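Local coordinates for protein VP1 (Polyomavirus HPyV6, PDB 4PCG) that forms the pentameric building block of the polyomavirus capsid and, as a major capsid protein, probably takes part in attachment to host cells, at residues B[90-95]-B[201-206]; B[66-71]-B[226-231]. One frame throughout, in Å; residues are numbered along the deposited sequence.

Overall arrangement
Both contacts belong to the jelly-roll core of VP1, but they do different work there. Along the chain the order is 66-71, 90-95, 201-206, 226-231, so the segments of contact 1 fall between those of contact 2. The centres are about 25 Å apart and the nearest atoms about 7 Å, so the two do not meet. Contact 2 is a true strand pairing between 62-67 and 227-239, made within the subunit. Contact 1 sets strand 79-93, a member of that same sheet, against strand 202-206. One contact therefore builds the sheet of the monomer, while the other braces, within the subunit, a strand that pairs across the pentamer interface.

Contact 1: B[90-95]-B[201-206]; sequences TELIFT and PVVSFG
E91 and L92 meet V203, F205 and G206 through one direct hydrogen bond, one shared water and a small apolar patch. The amide N of G206 donates to E91 OE1 at 3.1 Å, a bent bond that arrives from above the carboxylate plane. E91 can reach it because its chain folds back at chi2 (-70°), laying the carboxylate against G206, with OE1 near its N and CD near its O. G206 O comes to 3.0 Å from E91 CD and faces both carboxylate oxygens without bonding to either; the N-H and a water, both donating to OE1, probably offset its presence. G206 is almost fully extended, a backbone shape that comes easily to glycine.

That water reinforces the joint: it donates to E91 OE1 and to S204 O, the latter at 2.6 Å, and accepts from L92 N at 2.9 Å. It thereby satisfies backbone groups of both strands. Beside this polar strip, L92 CB touches V203 CG1 at 4.0 Å, a suitable meeting for two buried aliphatic residues. F205 brings its CB to 3.6 Å from L92 O. Its CG lies between the backbone N and the carbonyl carbon (chi1 59°), which sets the ring obliquely to that oxygen; this buried aromatic also packs on I193 of the second subunit.

The strand axes approach to 6.3 Å, their N-to-C directions make 121°, and the strands join through a side chain and a water, with no direct backbone hydrogen bond. Beside 90-95, in the same sheet, runs strand 256-274, bonded through the backbones of E91 and F264. L92 also packs on Y119 and D234, and V203 on L236, so strands 117-124 and 227-239 flank the apolar patch. Strand 202-206 in turn pairs antiparallel with a strand of the second subunit.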
loop_
_atom_site.group_PDB
_atom_site.type_symbol
_atom_site.label_atom_id
_atom_site.label_comp_id
_atom_site.label_asym_id
_atom_site.label_seq_id
_atom_site.Cartn_x
_atom_site.Cartn_y
_atom_site.Cartn_z
ATOM N N THR B 90 15.306 -14.617 6.072
ATOM C CA THR B 90 14.183 -15.291 6.700
ATOM C C THR B 90 12.976 -15.162 5.779
ATOM O O THR B 90 12.758 -14.113 5.170
ATOM C CB THR B 90 13.915 -14.798 8.147
ATOM O OG1 THR B 90 12.820 -15.526 8.727
ATOM C CG2 THR B 90 13.587 -13.313 8.216
ATOM N N GLU B 91 12.218 -16.241 5.670
ATOM C CA GLU B 91 11.142 -16.334 4.673
ATOM C C GLU B 91 10.059 -17.247 5.198
ATOM O O GLU B 91 10.351 -18.232 5.887
ATOM C CB GLU B 91 11.693 -16.941 3.380
ATOM C CG GLU B 91 12.872 -16.185 2.740
ATOM C CD GLU B 91 12.489 -14.846 2.136
ATOM O OE1 GLU B 91 11.297 -14.630 1.829
ATOM O OE2 GLU B 91 13.387 -14.001 1.905
ATOM N N LEU B 92 8.809 -16.910 4.887
ATOM C CA LEU B 92 7.662 -17.708 5.271
ATOM C C LEU B 92 7.341 -18.738 4.204
ATOM O O LEU B 92 7.443 -18.460 2.993
ATOM C CB LEU B 92 6.430 -16.824 5.456
ATOM C CG LEU B 92 6.331 -15.954 6.706
ATOM C CD1 LEU B 92 4.958 -15.323 6.851
ATOM C CD2 LEU B 92 6.625 -16.828 7.911
ATOM N N ILE B 93 6.927 -19.917 4.664
ATOM C CA ILE B 93 6.542 -21.022 3.808
ATOM C C ILE B 93 5.028 -21.196 3.892
ATOM O O ILE B 93 4.494 -21.493 4.954
ATOM C CB ILE B 93 7.230 -22.343 4.230
ATOM C CG1 ILE B 93 8.743 -22.159 4.194
ATOM C CG2 ILE B 93 6.839 -23.481 3.325
ATOM C CD1 ILE B 93 9.496 -23.271 4.862
ATOM N N PHE B 94 4.351 -21.008 2.764
ATOM C CA PHE B 94 2.882 -21.061 2.743
ATOM C C PHE B 94 2.421 -21.361 1.332
ATOM O O PHE B 94 3.218 -21.258 0.397
ATOM C CB PHE B 94 2.291 -19.740 3.254
ATOM C CG PHE B 94 0.835 -19.830 3.642
ATOM C CD1 PHE B 94 0.414 -20.777 4.565
ATOM C CD2 PHE B 94 -0.092 -18.983 3.079
ATOM C CE1 PHE B 94 -0.920 -20.866 4.929
ATOM C CE2 PHE B 94 -1.426 -19.062 3.450
ATOM C CZ PHE B 94 -1.828 -20.018 4.360
ATOM N N THR B 95 1.140 -21.742 1.191
ATOM C CA THR B 95 0.478 -21.946 -0.086
ATOM C C THR B 95 -0.901 -21.253 -0.032
ATOM O O THR B 95 -1.454 -21.075 1.052
ATOM C CB THR B 95 0.210 -23.444 -0.324
ATOM O OG1 THR B 95 -0.532 -23.945 0.792
ATOM C CG2 THR B 95 1.526 -24.211 -0.466
ATOM N N PRO B 201 -4.577 -11.704 4.299
ATOM C CA PRO B 201 -3.131 -11.678 4.469
ATOM C C PRO B 201 -2.385 -11.530 3.143
ATOM O O PRO B 201 -2.913 -11.845 2.084
ATOM C CB PRO B 201 -2.817 -13.033 5.097
ATOM C CG PRO B 201 -3.912 -13.911 4.552
ATOM C CD PRO B 201 -5.130 -13.052 4.484
ATOM N N VAL B 202 -1.159 -11.007 3.229
ATOM C CA VAL B 202 -0.270 -10.887 2.077
ATOM C C VAL B 202 1.052 -11.460 2.550
ATOM O O VAL B 202 1.606 -11.002 3.561
ATOM C CB VAL B 202 -0.082 -9.439 1.597
ATOM C CG1 VAL B 202 0.890 -9.394 0.391
ATOM C CG2 VAL B 202 -1.402 -8.840 1.222
ATOM N N VAL B 203 1.502 -12.527 1.900
ATOM C CA VAL B 203 2.773 -13.189 2.228
ATOM C C VAL B 203 3.696 -13.099 1.012
ATOM O O VAL B 203 3.383 -13.671 -0.025
ATOM C CB VAL B 203 2.533 -14.667 2.597
ATOM C CG1 VAL B 203 3.847 -15.435 2.773
ATOM C CG2 VAL B 203 1.700 -14.786 3.874
ATOM N N SER B 204 4.816 -12.377 1.120
ATOM C CA SER B 204 5.784 -12.328 0.054
ATOM C C SER B 204 6.976 -13.186 0.470
ATOM O O SER B 204 7.317 -13.223 1.656
ATOM C CB SER B 204 6.215 -10.878 -0.193
ATOM O OG SER B 204 5.134 -10.104 -0.689
ATOM N N PHE B 205 7.597 -13.873 -0.489
ATOM C CA PHE B 205 8.706 -14.759 -0.179
ATOM C C PHE B 205 9.604 -14.913 -1.408
ATOM O O PHE B 205 9.213 -14.591 -2.528
ATOM C CB PHE B 205 8.192 -16.119 0.337
ATOM C CG PHE B 205 7.298 -16.838 -0.631
ATOM C CD1 PHE B 205 5.969 -16.497 -0.745
ATOM C CD2 PHE B 205 7.791 -17.852 -1.443
ATOM C CE1 PHE B 205 5.139 -17.149 -1.641
ATOM C CE2 PHE B 205 6.962 -18.497 -2.362
ATOM C CZ PHE B 205 5.627 -18.149 -2.442
ATOM N N GLY B 206 10.843 -15.342 -1.187
ATOM C CA GLY B 206 11.795 -15.506 -2.264
ATOM C C GLY B 206 13.081 -15.998 -1.635
ATOM O O GLY B 206 13.114 -16.275 -0.429
HETATM O O HOH W 1 8.683 -14.328 3.532
#

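Contact 2: B[66-71]-B[226-231]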
loop_
_atom_site.group_PDB
_atom_site.type_symbol
_atom_site.label_atom_id
_atom_site.label_comp_id
_atom_site.label_asym_id
_atom_site.label_seq_id
_atom_site.Cartn_x
_atom_site.Cartn_y
_atom_site.Cartn_z
ATOM N N VAL B 66 19.944 -22.738 18.941
ATOM C CA VAL B 66 20.860 -23.560 18.173
ATOM C C VAL B 66 22.287 -23.327 18.616
ATOM O O VAL B 66 22.782 -22.196 18.541
ATOM C CB VAL B 66 20.737 -23.252 16.672
ATOM C CG1 VAL B 66 21.709 -24.128 15.891
ATOM C CG2 VAL B 66 19.306 -23.473 16.203
ATOM N N ASN B 67 22.941 -24.387 19.078
ATOM C CA ASN B 67 24.305 -24.309 19.562
ATOM C C ASN B 67 25.257 -24.093 18.416
ATOM O O ASN B 67 25.049 -24.602 17.329
ATOM C CB ASN B 67 24.694 -25.565 20.332
ATOM C CG ASN B 67 24.036 -25.632 21.699
ATOM O OD1 ASN B 67 23.852 -24.609 22.382
ATOM N ND2 ASN B 67 23.694 -26.839 22.120
ATOM N N LEU B 68 26.254 -23.268 18.656
ATOM C CA LEU B 68 27.270 -22.956 17.676
ATOM C C LEU B 68 28.560 -23.706 18.015
ATOM O O LEU B 68 28.825 -24.052 19.176
ATOM C CB LEU B 68 27.521 -21.451 17.688
ATOM C CG LEU B 68 26.284 -20.592 17.437
ATOM C CD1 LEU B 68 26.571 -19.110 17.624
ATOM C CD2 LEU B 68 25.715 -20.882 16.059
ATOM N N PRO B 69 29.421 -23.921 17.013
ATOM C CA PRO B 69 30.647 -24.672 17.275
ATOM C C PRO B 69 31.605 -23.975 18.245
ATOM O O PRO B 69 31.710 -22.742 18.242
ATOM C CB PRO B 69 31.321 -24.770 15.892
ATOM C CG PRO B 69 30.378 -24.230 14.910
ATOM C CD PRO B 69 29.362 -23.398 15.635
ATOM N N GLU B 70 32.283 -24.759 19.071
ATOM C CA GLU B 70 33.381 -24.244 19.873
ATOM C C GLU B 70 34.428 -23.604 18.973
ATOM O O GLU B 70 34.769 -24.151 17.925
ATOM C CB GLU B 70 34.068 -25.362 20.653
ATOM C CG GLU B 70 33.360 -25.779 21.930
ATOM C CD GLU B 70 34.282 -26.538 22.878
ATOM O OE1 GLU B 70 35.526 -26.517 22.678
ATOM O OE2 GLU B 70 33.759 -27.158 23.830
ATOM N N ILE B 71 34.940 -22.455 19.388
ATOM C CA ILE B 71 36.025 -21.811 18.677
ATOM C C ILE B 71 37.350 -22.207 19.343
ATOM O O ILE B 71 37.554 -21.931 20.522
ATOM C CB ILE B 71 35.842 -20.279 18.674
ATOM C CG1 ILE B 71 34.589 -19.901 17.899
ATOM C CG2 ILE B 71 37.052 -19.614 18.049
ATOM C CD1 ILE B 71 34.186 -18.441 18.007
ATOM N N GLY B 226 26.878 -18.855 23.557
ATOM C CA GLY B 226 27.294 -20.037 22.767
ATOM C C GLY B 226 26.231 -20.587 21.827
ATOM O O GLY B 226 26.408 -21.656 21.236
ATOM N N ALA B 227 25.131 -19.856 21.678
ATOM C CA ALA B 227 24.025 -20.269 20.836
ATOM C C ALA B 227 23.397 -19.074 20.143
ATOM O O ALA B 227 23.562 -17.942 20.583
ATOM C CB ALA B 227 22.984 -21.002 21.692
ATOM N N ILE B 228 22.624 -19.341 19.089
ATOM C CA ILE B 228 21.764 -18.351 18.484
ATOM C C ILE B 228 20.333 -18.676 18.897
ATOM O O ILE B 228 19.929 -19.833 18.888
ATOM C CB ILE B 228 21.953 -18.241 16.956
ATOM C CG1 ILE B 228 21.213 -17.039 16.365
ATOM C CG2 ILE B 228 21.600 -19.520 16.218
ATOM C CD1 ILE B 228 21.855 -15.717 16.711
ATOM N N TYR B 229 19.586 -17.638 19.249
ATOM C CA TYR B 229 18.200 -17.769 19.706
ATOM C C TYR B 229 17.326 -17.234 18.602
ATOM O O TYR B 229 17.421 -16.042 18.252
ATOM C CB TYR B 229 17.996 -16.930 20.969
ATOM C CG TYR B 229 18.682 -17.521 22.164
ATOM C CD1 TYR B 229 20.066 -17.437 22.308
ATOM C CD2 TYR B 229 17.958 -18.204 23.146
ATOM C CE1 TYR B 229 20.708 -18.015 23.384
ATOM C CE2 TYR B 229 18.595 -18.770 24.231
ATOM C CZ TYR B 229 19.962 -18.657 24.347
ATOM O OH TYR B 229 20.613 -19.212 25.407
ATOM N N LEU B 230 16.454 -18.091 18.079
ATOM C CA LEU B 230 15.535 -17.719 17.039
ATOM C C LEU B 230 14.141 -17.792 17.594
ATOM O O LEU B 230 13.820 -18.749 18.268
ATOM C CB LEU B 230 15.668 -18.668 15.853
ATOM C CG LEU B 230 17.075 -18.798 15.253
ATOM C CD1 LEU B 230 17.058 -19.826 14.124
ATOM C CD2 LEU B 230 17.531 -17.455 14.715
ATOM N N THR B 231 13.333 -16.775 17.319
ATOM C CA THR B 231 11.936 -16.752 17.790
ATOM C C THR B 231 11.034 -16.258 16.673
ATOM O O THR B 231 11.374 -15.308 15.960
ATOM C CB THR B 231 11.808 -15.852 19.043
ATOM O OG1 THR B 231 12.851 -16.160 19.982
ATOM C CG2 THR B 231 10.518 -16.096 19.736
HETATM O O HOH W 2 28.066 -23.732 21.648
#
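V66 and I228 form a hydrogen-bonded antiparallel pair in the jelly-roll sheet, where the end of strand 62-67 lies along the start of strand 227-239. V66 N donates to I228 O at 2.9 Å in a nearly straight bond (173°), and I228 N returns one to V66 O at 2.9 Å. The next pair, N67 with A227, is non-hydrogen-bonded and close, with CA atoms 4.2 Å apart. The small methyl of A227 suits this spot: its CB lies 3.4 Å from V66 O and also meets N67 OD1.

Past the last bridge, L68 N still donates to G226 O at 3.0 Å. A water donates to that same oxygen and to L68 O, the second at 2.6 Å, carrying the link on where the strand has ended. G226 turns with positive phi (89°); at its backbone angles a CB would press against the carbonyl O of the residue before, a strain glycine avoids.

I228 holds CG1 anti to the backbone N (chi1 -170°), which puts CG2 between N and the carbonyl carbon, 3.9 Å from V66 CB, while the end of the side chain leads away. L68 CD2 comes alongside the same methyl. These aliphatic groups continue into V23 of strand 9-27 and F269 of strand 256-274. The chemistry thus divides: backbone bonds and a water serve V66 N and O, I228 N and O, L68 N and O, and G226 O, while hydrocarbon contacts join the seam to the core; N67, exposed, and the buried methyl of A227 take the other face.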